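Local atomic coordinates of cobalamin biosynthesis protein (Agrobacterium tumefaciens, PDB entry 3BY5), a protein that probably takes part in the biosynthesis of cobalamin (vitamin B12), although its exact step or role in the pathway is not established. Residues Lys19-Ser23 / Asp24-Ala28; Ala105-Gly108 / Ala109-Leu113. All coordinates share one frame; numbering follows the deposited sequence.

Contact 1 of 2, residues Lys19-Ser23 / Asp24-Ala28; sequences KGAAS and DAIIA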
loop_
_atom_site.group_PDB
_atom_site.type_symbol
_atom_site.label_atom_id
_atom_site.label_comp_id
_atom_site.label_asym_id
_atom_site.label_seq_id
_atom_site.Cartn_x
_atom_site.Cartn_y
_atom_site.Cartn_z
ATOM N N LYS A 19 17.872 -2.312 8.514
ATOM C CA LYS A 19 17.152 -2.900 9.651
ATOM C C LYS A 19 17.410 -2.100 10.923
ATOM O O LYS A 19 18.550 -1.999 11.387
ATOM C CB LYS A 19 17.572 -4.362 9.871
ATOM C CG LYS A 19 17.262 -5.330 8.729
ATOM C CD LYS A 19 18.011 -6.645 8.934
ATOM C CE LYS A 19 17.899 -7.572 7.732
ATOM N NZ LYS A 19 18.800 -8.752 7.875
ATOM N N GLY A 20 16.346 -1.515 11.461
ATOM C CA GLY A 20 16.435 -0.688 12.653
ATOM C C GLY A 20 16.627 0.760 12.267
ATOM O O GLY A 20 17.735 1.296 12.353
ATOM N N ALA A 21 15.543 1.383 11.814
ATOM C CA ALA A 21 15.537 2.798 11.471
ATOM C C ALA A 21 14.402 3.474 12.222
ATOM O O ALA A 21 13.272 2.982 12.209
ATOM C CB ALA A 21 15.378 2.983 9.972
ATOM N N ALA A 22 14.714 4.581 12.892
ATOM C CA ALA A 22 13.724 5.349 13.647
ATOM C C ALA A 22 12.747 6.032 12.698
ATOM O O ALA A 22 13.129 6.437 11.601
ATOM C CB ALA A 22 14.410 6.376 14.540
ATOM N N SER A 23 11.492 6.148 13.127
ATOM C CA SER A 23 10.436 6.754 12.319
ATOM C C SER A 23 10.763 8.193 11.939
ATOM O O SER A 23 10.480 8.627 10.828
ATOM C CB SER A 23 9.092 6.692 13.050
ATOM O OG SER A 23 9.083 7.521 14.198
ATOM N N ASP A 24 11.392 8.909 12.869
ATOM C CA ASP A 24 11.802 10.299 12.668
ATOM C C ASP A 24 12.941 10.467 11.654
ATOM O O ASP A 24 13.082 11.533 11.058
ATOM C CB ASP A 24 12.155 10.951 14.014
ATOM C CG ASP A 24 12.882 9.999 14.953
ATOM O OD1 ASP A 24 14.105 9.792 14.775
ATOM O OD2 ASP A 24 12.223 9.455 15.871
ATOM N N ALA A 25 13.741 9.418 11.462
ATOM C CA ALA A 25 14.783 9.413 10.438
ATOM C C ALA A 25 14.165 9.320 9.051
ATOM O O ALA A 25 14.594 10.013 8.128
ATOM C CB ALA A 25 15.752 8.272 10.660
ATOM N N ILE A 26 13.157 8.459 8.921
ATOM C CA ILE A 26 12.387 8.316 7.690
ATOM C C ILE A 26 11.666 9.621 7.358
ATOM O O ILE A 26 11.700 10.069 6.213
ATOM C CB ILE A 26 11.326 7.186 7.792
ATOM C CG1 ILE A 26 11.832 5.958 8.581
ATOM C CG2 ILE A 26 10.760 6.834 6.422
ATOM C CD1 ILE A 26 12.832 5.075 7.881
ATOM N N ILE A 27 11.029 10.222 8.368
ATOM C CA ILE A 27 10.273 11.476 8.215
ATOM C C ILE A 27 11.173 12.608 7.728
ATOM O O ILE A 27 10.835 13.302 6.768
ATOM C CB ILE A 27 9.545 11.878 9.529
ATOM C CG1 ILE A 27 8.383 10.925 9.815
ATOM C CG2 ILE A 27 9.013 13.313 9.454
ATOM C CD1 ILE A 27 7.811 11.043 11.213
ATOM N N ALA A 28 12.325 12.759 8.381
ATOM C CA ALA A 28 13.350 13.725 7.996
ATOM C C ALA A 28 13.799 13.543 6.552
ATOM O O ALA A 28 13.933 14.519 5.818
ATOM C CB ALA A 28 14.542 13.612 8.925
#
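Ala22 and Ser23 turn their carbonyls into the first coil of helix 23-37, opening the helical leg of a strand-loop-helix unit, the start of a beta-alpha-beta crossover: the chain leaves strand 11-17, runs extended through Ala21 and Ala22, and coils from Ser23 onward. Ala22 O takes two weak hydrogen bonds, from Ala25 N at 3.0 Å, bent to 133°, and from Ile26 N at 3.4 Å. The next rung is firmer, with Ile27 N giving its hydrogen to Ser23 O at 3.0 Å and an N-H...O angle of 157°. Ala22 occupies the N-cap position but, having only a methyl, offers no side-chain cap to the N-H groups of the first turn.

Among the side chains, Ile26 reaches back to the loop. Ile26 CG1 lies beside the backbone N, and the further turn at chi2 (-74°) brings Ile26 CD1 to 3.9 Å from Ala21 CB. The same side chain packs on Ile15 and Cys17 of strand 11-17 and on Leu56 and Ala59 of helix 54-62. Asp24 folds its carboxylate back at the surface; the negative charge there probably suits the helix dipole and the N-H groups of this first turn. Ile27 CG1 passes alongside Ser23 O, and Asp24 OD1 stops 3.4 Å from Ala22 CB.

Contact 2 of 2, residues Ala105-Gly108 / Ala109-Leu113; sequences AAAG and AGARL
Two peptide groups, those carrying Gly108 O and Ala111 N, meet across this turn. Ala111 N gives its hydrogen to Gly108 O at 3.2 Å, in a fairly straight N-H...O line of 161°, but the nitrogen is tilted 35° from the carbonyl plane. The flat side-chain group here, the Arg112 guanidinium, has Gly110 O at its edge and in its plane, with NH1 3.6 Å from that oxygen. On the same side chain NH2 makes a weak hydrogen bond to Thr130 O.

The bond from Ala111 back to Gly108 defines a four-residue beta turn, Gly108-Ala111, which takes the chain from the end of helix 98-107 into strand 112-120. Gly108 is the first residue to leave the helix, at a positive phi of 100° that suits a residue without a side chain. The peptide between Ala109 and Gly110 is modelled cis, with Ala109 CA and Gly110 CA 3.1 Å apart; without a proline and at this resolution, that detail remains doubtful.

Inside the bend, the methyls of Ala107 and Ala111 point at each other, CB to CB, so the last helical residue meets the one just before the strand. Ala111 CB also lies 3.5 Å from Gly108 O and packs on Leu104, one turn back in the helix.

Neighbouring groups hold the turn from outside: Ala111 O accepts a hydrogen bond from Ser89 OG, and Arg112 pairs through its backbone with Met129 of strand 123-129. Chemically, then, a single backbone bond and a pair of methyls join the two arms of the turn across the bend, and the positive charge of Arg112 is placed beside carbonyl oxygens, where it would find a favourable electrostatic setting.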
loop_
_atom_site.group_PDB
_atom_site.type_symbol
_atom_site.label_atom_id
_atom_site.label_comp_id
_atom_site.label_asym_id
_atom_site.label_seq_id
_atom_site.Cartn_x
_atom_site.Cartn_y
_atom_site.Cartn_z
ATOM N N ALA A 105 6.246 0.991 -9.023
ATOM C CA ALA A 105 5.161 0.014 -8.937
ATOM C C ALA A 105 3.906 0.624 -8.339
ATOM O O ALA A 105 2.805 0.409 -8.842
ATOM C CB ALA A 105 5.587 -1.182 -8.131
ATOM N N ALA A 106 4.086 1.393 -7.268
ATOM C CA ALA A 106 2.979 2.048 -6.587
ATOM C C ALA A 106 2.402 3.188 -7.413
ATOM O O ALA A 106 1.205 3.446 -7.352
ATOM C CB ALA A 106 3.418 2.546 -5.241
ATOM N N ALA A 107 3.252 3.835 -8.174
ATOM C CA ALA A 107 2.870 4.882 -9.071
ATOM C C ALA A 107 2.090 4.376 -10.223
ATOM O O ALA A 107 1.137 4.960 -10.616
ATOM C CB ALA A 107 4.046 5.577 -9.556
ATOM N N GLY A 108 2.507 3.274 -10.784
ATOM C CA GLY A 108 1.677 2.625 -11.745
ATOM C C GLY A 108 2.145 2.965 -13.104
ATOM O O GLY A 108 3.276 3.283 -13.295
ATOM N N ALA A 109 1.260 2.887 -14.065
ATOM C CA ALA A 109 1.650 2.986 -15.445
ATOM C C ALA A 109 1.481 4.411 -15.779
ATOM O O ALA A 109 0.770 5.100 -15.088
ATOM C CB ALA A 109 0.751 2.170 -16.260
ATOM N N GLY A 110 2.119 4.861 -16.839
ATOM C CA GLY A 110 3.553 4.968 -16.891
ATOM C C GLY A 110 4.121 6.075 -16.047
ATOM O O GLY A 110 4.230 7.194 -16.459
ATOM N N ALA A 111 4.516 5.735 -14.850
ATOM C CA ALA A 111 5.289 6.617 -14.051
ATOM C C ALA A 111 6.675 6.708 -14.591
ATOM O O ALA A 111 7.096 5.900 -15.379
ATOM C CB ALA A 111 5.315 6.116 -12.686
ATOM N N ARG A 112 7.387 7.703 -14.122
ATOM C CA ARG A 112 8.810 7.895 -14.376
ATOM C C ARG A 112 9.482 8.443 -13.121
ATOM O O ARG A 112 8.822 9.035 -12.265
ATOM C CB ARG A 112 9.031 8.809 -15.593
ATOM C CG ARG A 112 8.652 10.262 -15.372
ATOM C CD ARG A 112 7.818 10.828 -16.510
ATOM N NE ARG A 112 6.985 11.935 -16.031
ATOM C CZ ARG A 112 5.705 11.828 -15.671
ATOM N NH1 ARG A 112 5.071 10.661 -15.749
ATOM N NH2 ARG A 112 5.048 12.899 -15.239
ATOM N N LEU A 113 10.788 8.218 -13.004
ATOM C CA LEU A 113 11.572 8.792 -11.920
ATOM C C LEU A 113 11.943 10.215 -12.285
ATOM O O LEU A 113 12.439 10.461 -13.380
ATOM C CB LEU A 113 12.839 7.977 -11.686
ATOM C CG LEU A 113 12.692 6.533 -11.218
ATOM C CD1 LEU A 113 14.034 5.857 -11.327
ATOM C CD2 LEU A 113 12.150 6.449 -9.792
#

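Contact 1 comes first along the chain and contact 2 well after it; their centres are 24 Å apart and their nearest atoms about 14 Å, on opposite sides of the chain's centre. Each is a change between helix and strand. Residues 19-28 lead out of strand 11-17 into helix 23-37, the start of a crossover to the parallel strand 43-46, while residues 105-113 lead from helix 98-107 into strand 112-120, one of the two edge strands of the sheet within this chain. Strand 123-129 lies between 11-17 and 112-120 in the mixed sheet, antiparallel to both. The two contacts therefore belong to one alpha/beta domain, linked through its sheet without touching.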